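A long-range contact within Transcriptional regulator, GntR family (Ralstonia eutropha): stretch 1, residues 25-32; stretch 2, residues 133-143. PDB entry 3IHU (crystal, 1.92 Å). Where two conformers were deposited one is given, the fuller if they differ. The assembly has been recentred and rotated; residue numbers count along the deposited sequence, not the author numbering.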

# COMPACT_ATOMS: atom_id res chain seq x y z
N ILE A 25 0.27 -4.92 10.95
CA ILE A 25 0.93 -3.66 11.30
C ILE A 25 0.95 -2.75 10.07
O ILE A 25 0.75 -1.56 10.16
CB ILE A 25 2.32 -3.89 11.88
CG1 ILE A 25 2.19 -4.43 13.32
CG2 ILE A 25 3.12 -2.59 11.86
CD1 ILE A 25 3.49 -5.03 13.85
N MSE A 26 1.12 -3.34 8.91
CA MSE A 26 1.10 -2.55 7.68
C MSE A 26 -0.30 -2.00 7.41
O MSE A 26 -0.44 -0.80 7.16
CB MSE A 26 1.68 -3.35 6.50
CG MSE A 26 3.14 -2.90 6.27
SE MSE A 26 4.16 -4.07 5.22
CE MSE A 26 2.69 -5.08 4.42
N SER A 27 -1.32 -2.82 7.55
CA SER A 27 -2.68 -2.30 7.40
C SER A 27 -3.07 -1.29 8.49
O SER A 27 -3.68 -0.26 8.18
CB SER A 27 -3.71 -3.40 7.32
OG SER A 27 -3.62 -4.21 8.47
N GLY A 28 -2.71 -1.57 9.75
CA GLY A 28 -2.93 -0.65 10.85
C GLY A 28 -2.28 0.72 10.66
O GLY A 28 -2.85 1.73 11.03
N LEU A 29 -1.11 0.77 10.03
CA LEU A 29 -0.45 2.06 9.77
C LEU A 29 -1.32 2.87 8.81
O LEU A 29 -1.56 4.04 9.03
CB LEU A 29 0.96 1.87 9.19
CG LEU A 29 2.08 1.83 10.23
CD1 LEU A 29 3.35 1.13 9.63
CD2 LEU A 29 2.36 3.24 10.76
N GLU A 30 -1.84 2.21 7.79
CA GLU A 30 -2.74 2.84 6.84
C GLU A 30 -4.07 3.20 7.47
O GLU A 30 -4.64 4.24 7.17
CB GLU A 30 -3.00 1.89 5.65
CG GLU A 30 -3.87 2.55 4.57
CD GLU A 30 -3.93 1.78 3.27
OE1 GLU A 30 -3.45 0.63 3.21
OE2 GLU A 30 -4.51 2.34 2.31
N LEU A 31 -4.57 2.33 8.33
CA LEU A 31 -5.84 2.57 8.97
C LEU A 31 -5.75 3.54 10.14
O LEU A 31 -6.79 4.06 10.58
CB LEU A 31 -6.46 1.27 9.43
CG LEU A 31 -6.94 0.30 8.33
CD1 LEU A 31 -7.58 -0.97 8.93
CD2 LEU A 31 -7.96 1.02 7.42
N GLY A 32 -4.55 3.76 10.67
CA GLY A 32 -4.38 4.68 11.79
C GLY A 32 -4.36 4.03 13.15
O GLY A 32 -4.33 4.74 14.14
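Stretch 2 133-143: DGETFSNARRH

The contact is organised around one buried acid. Glu 30, on the helix of stretch 1, directs its CA-to-CB bond toward stretch 2 and extends with chi1 and chi2 both t, so that its carboxylate reaches two consecutive arginines. Arg 141 meets it in a two-pronged salt bridge: NE of Arg 141 donates to OE2 of Glu 30 at 2.7 Å, and NH2 of Arg 141 donates to OE1 of Glu 30 at 2.9 Å, with angles near 160°. The carboxylate lies at the edge of this guanidinium, near its plane, which is why two N-H groups can address two oxygens at once. Arg 142 adds a second salt bridge, NH2 of Arg 142 to OE1 of Glu 30 at 2.6 Å, approaching obliquely. Two cationic groups thus compensate a single buried negative charge.

A water extends the network. It donates to OE2 of Glu 30 at 2.5 Å and is hydrogen-bonded to OG of Ser 138 at 3.1 Å, linking the acid to the next turn back along stretch 2. Ser 138 OG also lies 3.3 Å from Glu 30 OE2 directly, and the CA-to-CB bond of Ser 138 points toward stretch 1.

The scaffold beneath is a pair of helices, 25-31 and 134-143, whose N-to-C directions differ by 133°, closer to antiparallel than parallel. Their axes come no nearer than 10.2 Å, so long side chains do much of the bridging. The backbones draw together near the start of the second helix, where CA of Leu 31 is 6.0 Å from CA of Glu 135. Asp 133 caps that start: its OD1 accepts from Thr 136 N at 3.3 Å and, weakly, from Glu 135 N at 3.0 Å.

The whole contact buries a modest 352 Å², both sides summed, and the charged residues Glu 30, Arg 141 and Arg 142 account for nearly half of it. Beside them, Leu 31 (chi1 m, chi2 t) starts sideways, but its end comes nearer: CD2 of Leu 31 sits 3.6 Å from CB of Ser 138 and 3.7 Å from CA of Glu 135, an apolar contact beside the polar cluster. One turn before Glu 30, the backbone itself receives Arg 142, whose NH2 lies 3.7 Å from CA of Ser 27. Gly 32 then leaves the first helix with positive phi, where a CB would jam against the preceding carbonyl.

The rule to read is economical: one extended acid, two adjacent arginines, a small serine one turn earlier, and a leucine packed alongside.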

# COMPACT_ATOMS: atom_id res chain seq x y z
N ASP A 133 -15.19 7.46 4.55
CA ASP A 133 -14.83 6.32 5.40
C ASP A 133 -13.43 5.79 5.08
O ASP A 133 -13.25 4.96 4.17
CB ASP A 133 -15.89 5.24 5.18
CG ASP A 133 -15.71 4.05 6.10
OD1 ASP A 133 -14.63 3.90 6.70
OD2 ASP A 133 -16.66 3.25 6.21
N GLY A 134 -12.43 6.26 5.85
CA GLY A 134 -11.04 5.86 5.65
C GLY A 134 -10.81 4.35 5.70
O GLY A 134 -9.92 3.82 5.02
N GLU A 135 -11.61 3.65 6.50
CA GLU A 135 -11.39 2.23 6.69
C GLU A 135 -11.75 1.45 5.44
O GLU A 135 -10.92 0.68 4.91
CB GLU A 135 -12.22 1.70 7.88
CG GLU A 135 -11.98 0.19 8.12
CD GLU A 135 -12.49 -0.31 9.47
OE1 GLU A 135 -13.04 0.49 10.28
OE2 GLU A 135 -12.34 -1.53 9.70
N THR A 136 -12.98 1.66 4.95
CA THR A 136 -13.47 0.96 3.77
C THR A 136 -12.73 1.45 2.53
O THR A 136 -12.53 0.70 1.59
CB THR A 136 -14.97 1.17 3.53
OG1 THR A 136 -15.23 2.57 3.40
CG2 THR A 136 -15.82 0.58 4.68
N PHE A 137 -12.29 2.69 2.52
CA PHE A 137 -11.53 3.18 1.36
C PHE A 137 -10.21 2.43 1.33
O PHE A 137 -9.80 1.95 0.28
CB PHE A 137 -11.31 4.69 1.42
CG PHE A 137 -10.70 5.26 0.16
CD1 PHE A 137 -11.49 5.57 -0.91
CD2 PHE A 137 -9.32 5.45 0.05
CE1 PHE A 137 -10.92 6.07 -2.08
CE2 PHE A 137 -8.77 5.94 -1.09
CZ PHE A 137 -9.57 6.26 -2.17
N SER A 138 -9.55 2.32 2.48
CA SER A 138 -8.26 1.61 2.54
C SER A 138 -8.41 0.18 2.12
O SER A 138 -7.52 -0.35 1.45
CB SER A 138 -7.65 1.63 3.92
OG SER A 138 -7.14 2.89 4.20
N ASN A 139 -9.52 -0.44 2.48
CA ASN A 139 -9.72 -1.87 2.17
C ASN A 139 -10.01 -2.01 0.68
O ASN A 139 -9.56 -2.96 0.05
CB ASN A 139 -10.88 -2.52 2.98
CG ASN A 139 -10.69 -2.46 4.53
OD1 ASN A 139 -9.60 -2.35 5.05
ND2 ASN A 139 -11.81 -2.52 5.24
N ALA A 140 -10.79 -1.11 0.11
CA ALA A 140 -11.07 -1.20 -1.32
C ALA A 140 -9.76 -0.85 -2.07
O ALA A 140 -9.50 -1.41 -3.10
CB ALA A 140 -12.23 -0.26 -1.76
N ARG A 141 -8.95 0.06 -1.54
CA ARG A 141 -7.65 0.34 -2.15
C ARG A 141 -6.81 -0.93 -2.21
O ARG A 141 -6.28 -1.30 -3.28
CB ARG A 141 -6.90 1.45 -1.42
CG ARG A 141 -5.55 1.84 -2.16
CD ARG A 141 -4.52 2.43 -1.21
NE ARG A 141 -4.06 1.46 -0.22
CZ ARG A 141 -3.26 0.41 -0.47
NH1 ARG A 141 -2.85 0.11 -1.71
NH2 ARG A 141 -2.91 -0.39 0.52
N ARG A 142 -6.68 -1.61 -1.09
CA ARG A 142 -5.91 -2.85 -1.07
C ARG A 142 -6.46 -3.83 -2.12
O ARG A 142 -5.66 -4.40 -2.89
CB ARG A 142 -5.85 -3.44 0.35
CG ARG A 142 -4.58 -4.24 0.64
CD ARG A 142 -4.33 -4.53 2.16
NE ARG A 142 -3.94 -3.34 2.93
CZ ARG A 142 -2.71 -2.82 3.01
NH1 ARG A 142 -1.69 -3.36 2.35
NH2 ARG A 142 -2.49 -1.74 3.75
N HIS A 143 -7.78 -4.02 -2.20
CA HIS A 143 -8.37 -4.89 -3.18
C HIS A 143 -8.08 -4.52 -4.65
O HIS A 143 -7.83 -5.38 -5.50
CB HIS A 143 -9.91 -4.95 -2.95
CG HIS A 143 -10.60 -5.94 -3.81
ND1 HIS A 143 -10.18 -7.26 -3.90
CD2 HIS A 143 -11.69 -5.84 -4.61
CE1 HIS A 143 -10.98 -7.91 -4.74
NE2 HIS A 143 -11.90 -7.07 -5.17
O HOH W 1 -6.03 4.27 1.67